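Local coordinates for protein xylan esterase 1 (Thermoanaerobacterium sp. 'JW/SL YS485', PDB 3FCY) that probably removes acetyl groups from xylan and related esters as a calcium-binding carbohydrate esterase of family CE7 with an alpha/beta-hydrolase fold, at residues E105-Y117 / E196-G210. Sequence-based numbering, arbitrary orientation.
Sequences EGKHPALIRFHGY and EVDEDRVGVMGPSQG
In the central sheet of this alpha/beta hydrolase, strand 108-114 pairs in parallel with strand 202-207, which runs into the nucleophile elbow around Ser208, the predicted catalytic serine. Hydrogen bonds are given and accepted in turn: Ala110 N to Arg201 O, Gly203 N to Ala110 O, and so on to Phe114 N and Met205 O (2.9 Å). Ala110, Ile112, Val202 and Val204 pack on one face, where helix 176-192 covers Ala110 and Ile112 and Cys217 of helix 209-220 meets Val204. Leu111, Arg113 and Met205 share the other face: the Met205 chain bends at chi3 (60°), so that CE touches Leu111 CD2 at 3.5 Å and lies over one face of the Arg113 guanidinium, offset toward its rim.

Beside the start of strand 108-114, Glu196 O accepts a hydrogen bond from His108 N (2.9 Å) and sits above the centre of the His108 imidazole. That ring, held by a hydrogen bond from ND1 to Pro109 O (3.0 Å), also meets the CG methylene of Glu196, whose carboxylate turns to Tyr99 and Thr136. With an alanine here, Pro109 O would probably lose its ND1 donor, and a gap is likely to open beside the Glu196 methylene and Thr136. At the far end, a side chain on Gly206 or Gly210 would clash with Phe114 O, which Gly210 CA approaches to 3.4 Å in a CA-H...O contact.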
loop_
_atom_site.group_PDB
_atom_site.type_symbol
_atom_site.label_atom_id
_atom_site.label_comp_id
_atom_site.label_asym_id
_atom_site.label_seq_id
_atom_site.Cartn_x
_atom_site.Cartn_y
_atom_site.Cartn_z
ATOM N N GLU A 105 -44.211 27.327 17.590
ATOM C CA GLU A 105 -45.610 26.928 17.691
ATOM C C GLU A 105 -46.066 26.274 16.389
ATOM O O GLU A 105 -45.486 26.517 15.333
ATOM C CB GLU A 105 -46.484 28.156 17.981
ATOM C CG GLU A 105 -45.986 29.021 19.136
ATOM C CD GLU A 105 -46.051 28.314 20.478
ATOM O OE1 GLU A 105 -45.458 28.827 21.456
ATOM O OE2 GLU A 105 -46.700 27.249 20.561
ATOM N N GLY A 106 -47.096 25.436 16.473
ATOM C CA GLY A 106 -47.635 24.787 15.289
ATOM C C GLY A 106 -46.870 23.605 14.722
ATOM O O GLY A 106 -45.742 23.320 15.127
ATOM N N LYS A 107 -47.504 22.916 13.775
ATOM C CA LYS A 107 -46.910 21.757 13.123
ATOM C C LYS A 107 -45.967 22.217 12.015
ATOM O O LYS A 107 -46.108 23.323 11.486
ATOM C CB LYS A 107 -48.009 20.856 12.544
ATOM C CG LYS A 107 -48.965 20.291 13.597
ATOM C CD LYS A 107 -50.178 19.621 12.957
ATOM C CE LYS A 107 -49.909 18.177 12.580
ATOM N NZ LYS A 107 -49.899 17.281 13.778
ATOM N N HIS A 108 -45.011 21.364 11.663
ATOM C CA HIS A 108 -44.031 21.696 10.633
ATOM C C HIS A 108 -43.381 20.430 10.079
ATOM O O HIS A 108 -43.696 19.325 10.518
ATOM C CB HIS A 108 -42.971 22.622 11.231
ATOM C CG HIS A 108 -42.440 22.152 12.549
ATOM N ND1 HIS A 108 -41.709 20.990 12.684
ATOM C CD2 HIS A 108 -42.561 22.668 13.795
ATOM C CE1 HIS A 108 -41.403 20.812 13.957
ATOM N NE2 HIS A 108 -41.908 21.816 14.652
ATOM N N PRO A 109 -42.475 20.574 9.095
ATOM C CA PRO A 109 -41.814 19.399 8.519
ATOM C C PRO A 109 -40.859 18.714 9.486
ATOM O O PRO A 109 -40.477 19.276 10.517
ATOM C CB PRO A 109 -41.074 19.969 7.304
ATOM C CG PRO A 109 -41.880 21.185 6.943
ATOM C CD PRO A 109 -42.174 21.775 8.297
ATOM N N ALA A 110 -40.475 17.492 9.138
ATOM C CA ALA A 110 -39.543 16.724 9.947
ATOM C C ALA A 110 -38.595 15.985 9.012
ATOM O O ALA A 110 -38.958 15.626 7.886
ATOM C CB ALA A 110 -40.298 15.729 10.830
ATOM N N LEU A 111 -37.370 15.783 9.478
ATOM C CA LEU A 111 -36.369 15.070 8.703
ATOM C C LEU A 111 -35.855 13.908 9.542
ATOM O O LEU A 111 -35.572 14.076 10.728
ATOM C CB LEU A 111 -35.199 15.995 8.348
ATOM C CG LEU A 111 -33.950 15.311 7.755
ATOM C CD1 LEU A 111 -34.250 14.779 6.359
ATOM C CD2 LEU A 111 -32.803 16.312 7.689
ATOM N N ILE A 112 -35.751 12.733 8.930
ATOM C CA ILE A 112 -35.233 11.561 9.626
ATOM C C ILE A 112 -33.931 11.143 8.941
ATOM O O ILE A 112 -33.928 10.768 7.767
ATOM C CB ILE A 112 -36.217 10.371 9.575
ATOM C CG1 ILE A 112 -37.584 10.788 10.127
ATOM C CG2 ILE A 112 -35.664 9.216 10.409
ATOM C CD1 ILE A 112 -38.657 9.705 9.990
ATOM N N ARG A 113 -32.824 11.224 9.672
ATOM C CA ARG A 113 -31.525 10.851 9.124
ATOM C C ARG A 113 -31.132 9.429 9.509
ATOM O O ARG A 113 -31.419 8.967 10.616
ATOM C CB ARG A 113 -30.434 11.814 9.613
ATOM C CG ARG A 113 -30.299 13.102 8.825
ATOM C CD ARG A 113 -29.160 13.942 9.403
ATOM N NE ARG A 113 -28.741 15.035 8.526
ATOM C CZ ARG A 113 -28.114 14.869 7.364
ATOM N NH1 ARG A 113 -27.827 13.648 6.926
ATOM N NH2 ARG A 113 -27.756 15.925 6.643
ATOM N N PHE A 114 -30.477 8.747 8.575
ATOM C CA PHE A 114 -29.995 7.386 8.782
ATOM C C PHE A 114 -28.487 7.424 8.541
ATOM O O PHE A 114 -28.014 8.135 7.651
ATOM C CB PHE A 114 -30.714 6.435 7.824
ATOM C CG PHE A 114 -32.199 6.354 8.073
ATOM C CD1 PHE A 114 -32.684 5.918 9.308
ATOM C CD2 PHE A 114 -33.110 6.737 7.091
ATOM C CE1 PHE A 114 -34.057 5.866 9.564
ATOM C CE2 PHE A 114 -34.492 6.688 7.335
ATOM C CZ PHE A 114 -34.964 6.253 8.575
ATOM N N HIS A 115 -27.734 6.664 9.328
ATOM C CA HIS A 115 -26.278 6.699 9.238
ATOM C C HIS A 115 -25.573 5.602 8.453
ATOM O O HIS A 115 -26.174 4.599 8.054
ATOM C CB HIS A 115 -25.695 6.749 10.652
ATOM C CG HIS A 115 -25.922 5.494 11.440
ATOM N ND1 HIS A 115 -25.267 4.314 11.161
ATOM C CD2 HIS A 115 -26.752 5.228 12.478
ATOM C CE1 HIS A 115 -25.683 3.374 11.993
ATOM N NE2 HIS A 115 -26.584 3.903 12.803
ATOM N N GLY A 116 -24.274 5.818 8.256
ATOM C CA GLY A 116 -23.438 4.885 7.529
ATOM C C GLY A 116 -23.174 3.585 8.271
ATOM O O GLY A 116 -23.389 3.477 9.478
ATOM N N TYR A 117 -22.699 2.597 7.522
ATOM C CA TYR A 117 -22.398 1.267 8.038
ATOM C C TYR A 117 -21.366 1.294 9.173
ATOM O O TYR A 117 -20.246 1.768 8.987
ATOM C CB TYR A 117 -21.891 0.410 6.874
ATOM C CG TYR A 117 -22.021 -1.084 7.047
ATOM C CD1 TYR A 117 -22.958 -1.633 7.920
ATOM C CD2 TYR A 117 -21.248 -1.955 6.275
ATOM C CE1 TYR A 117 -23.126 -3.017 8.018
ATOM C CE2 TYR A 117 -21.410 -3.334 6.361
ATOM C CZ TYR A 117 -22.347 -3.861 7.233
ATOM O OH TYR A 117 -22.502 -5.228 7.317
ATOM N N GLU A 196 -46.000 18.046 16.971
ATOM C CA GLU A 196 -45.465 19.186 16.217
ATOM C C GLU A 196 -45.147 18.854 14.759
ATOM O O GLU A 196 -44.719 19.721 13.994
ATOM C CB GLU A 196 -44.194 19.735 16.886
ATOM C CG GLU A 196 -42.894 18.998 16.520
ATOM C CD GLU A 196 -42.705 17.685 17.264
ATOM O OE1 GLU A 196 -43.660 17.229 17.929
ATOM O OE2 GLU A 196 -41.598 17.101 17.174
ATOM N N VAL A 197 -45.375 17.607 14.371
ATOM C CA VAL A 197 -45.069 17.180 13.011
ATOM C C VAL A 197 -46.269 17.024 12.075
ATOM O O VAL A 197 -47.243 16.341 12.404
ATOM C CB VAL A 197 -44.309 15.832 13.023
ATOM C CG1 VAL A 197 -44.072 15.359 11.602
ATOM C CG2 VAL A 197 -42.984 15.980 13.769
ATOM N N ASP A 198 -46.184 17.660 10.907
ATOM C CA ASP A 198 -47.226 17.547 9.891
ATOM C C ASP A 198 -46.887 16.240 9.185
ATOM O O ASP A 198 -45.867 16.148 8.499
ATOM C CB ASP A 198 -47.146 18.709 8.896
ATOM C CG ASP A 198 -48.249 18.665 7.852
ATOM O OD1 ASP A 198 -48.572 17.556 7.368
ATOM O OD2 ASP A 198 -48.785 19.739 7.503
ATOM N N GLU A 199 -47.736 15.232 9.350
ATOM C CA GLU A 199 -47.486 13.922 8.763
ATOM C C GLU A 199 -47.300 13.882 7.248
ATOM O O GLU A 199 -46.819 12.881 6.711
ATOM C CB GLU A 199 -48.591 12.943 9.165
ATOM C CG GLU A 199 -49.865 13.047 8.348
ATOM C CD GLU A 199 -50.855 11.951 8.706
ATOM O OE1 GLU A 199 -51.439 12.016 9.812
ATOM O OE2 GLU A 199 -51.034 11.020 7.888
ATOM N N ASP A 200 -47.672 14.957 6.557
ATOM C CA ASP A 200 -47.518 15.004 5.104
ATOM C C ASP A 200 -46.263 15.761 4.678
ATOM O O ASP A 200 -46.036 15.967 3.487
ATOM C CB ASP A 200 -48.732 15.670 4.439
ATOM C CG ASP A 200 -49.997 14.843 4.561
ATOM O OD1 ASP A 200 -49.914 13.598 4.477
ATOM O OD2 ASP A 200 -51.081 15.447 4.722
ATOM N N ARG A 201 -45.454 16.179 5.648
ATOM C CA ARG A 201 -44.233 16.923 5.353
ATOM C C ARG A 201 -43.012 16.277 6.025
ATOM O O ARG A 201 -42.272 16.934 6.762
ATOM C CB ARG A 201 -44.393 18.377 5.823
ATOM C CG ARG A 201 -45.606 19.112 5.220
ATOM C CD ARG A 201 -45.770 20.515 5.806
ATOM N NE ARG A 201 -47.042 21.140 5.427
ATOM C CZ ARG A 201 -47.253 21.833 4.308
ATOM N NH1 ARG A 201 -46.276 22.011 3.426
ATOM N NH2 ARG A 201 -48.451 22.349 4.070
ATOM N N VAL A 202 -42.811 14.987 5.773
ATOM C CA VAL A 202 -41.688 14.258 6.361
ATOM C C VAL A 202 -40.706 13.777 5.296
ATOM O O VAL A 202 -41.102 13.198 4.287
ATOM C CB VAL A 202 -42.171 13.023 7.178
ATOM C CG1 VAL A 202 -40.970 12.219 7.674
ATOM C CG2 VAL A 202 -43.011 13.475 8.366
ATOM N N GLY A 203 -39.423 14.034 5.535
ATOM C CA GLY A 203 -38.387 13.615 4.610
ATOM C C GLY A 203 -37.366 12.734 5.312
ATOM O O GLY A 203 -37.215 12.794 6.536
ATOM N N VAL A 204 -36.673 11.904 4.542
ATOM C CA VAL A 204 -35.652 11.016 5.093
ATOM C C VAL A 204 -34.382 11.200 4.274
ATOM O O VAL A 204 -34.444 11.478 3.073
ATOM C CB VAL A 204 -36.106 9.534 5.054
ATOM C CG1 VAL A 204 -37.432 9.381 5.798
ATOM C CG2 VAL A 204 -36.253 9.060 3.623
ATOM N N MET A 205 -33.230 11.033 4.917
ATOM C CA MET A 205 -31.957 11.238 4.239
ATOM C C MET A 205 -30.799 10.476 4.874
ATOM O O MET A 205 -30.819 10.169 6.063
ATOM C CB MET A 205 -31.653 12.740 4.233
ATOM C CG MET A 205 -30.279 13.139 3.743
ATOM S SD MET A 205 -30.156 14.943 3.610
ATOM C CE MET A 205 -30.457 15.406 5.284
ATOM N N GLY A 206 -29.785 10.178 4.064
ATOM C CA GLY A 206 -28.623 9.476 4.566
ATOM C C GLY A 206 -27.635 9.084 3.484
ATOM O O GLY A 206 -27.998 8.973 2.307
ATOM N N PRO A 207 -26.357 8.894 3.855
ATOM C CA PRO A 207 -25.317 8.506 2.896
ATOM C C PRO A 207 -24.959 7.022 3.041
ATOM O O PRO A 207 -25.011 6.471 4.139
ATOM C CB PRO A 207 -24.161 9.415 3.284
ATOM C CG PRO A 207 -24.244 9.367 4.804
ATOM C CD PRO A 207 -25.754 9.450 5.084
ATOM N N SER A 208 -24.589 6.383 1.933
ATOM C CA SER A 208 -24.207 4.970 1.941
ATOM C C SER A 208 -25.294 4.103 2.580
ATOM O O SER A 208 -26.410 4.045 2.063
ATOM C CB SER A 208 -22.876 4.799 2.686
ATOM O OG SER A 208 -22.277 3.557 2.358
ATOM N N GLN A 209 -24.982 3.421 3.687
ATOM C CA GLN A 209 -25.997 2.592 4.352
ATOM C C GLN A 209 -27.224 3.452 4.646
ATOM O O GLN A 209 -28.358 3.008 4.480
ATOM C CB GLN A 209 -25.486 2.005 5.674
ATOM C CG GLN A 209 -26.560 1.185 6.418
ATOM C CD GLN A 209 -26.133 0.731 7.809
ATOM O OE1 GLN A 209 -25.910 1.547 8.705
ATOM N NE2 GLN A 209 -26.020 -0.578 7.990
ATOM N N GLY A 210 -26.981 4.686 5.085
ATOM C CA GLY A 210 -28.063 5.604 5.394
ATOM C C GLY A 210 -28.875 5.946 4.159
ATOM O O GLY A 210 -30.065 6.261 4.250
#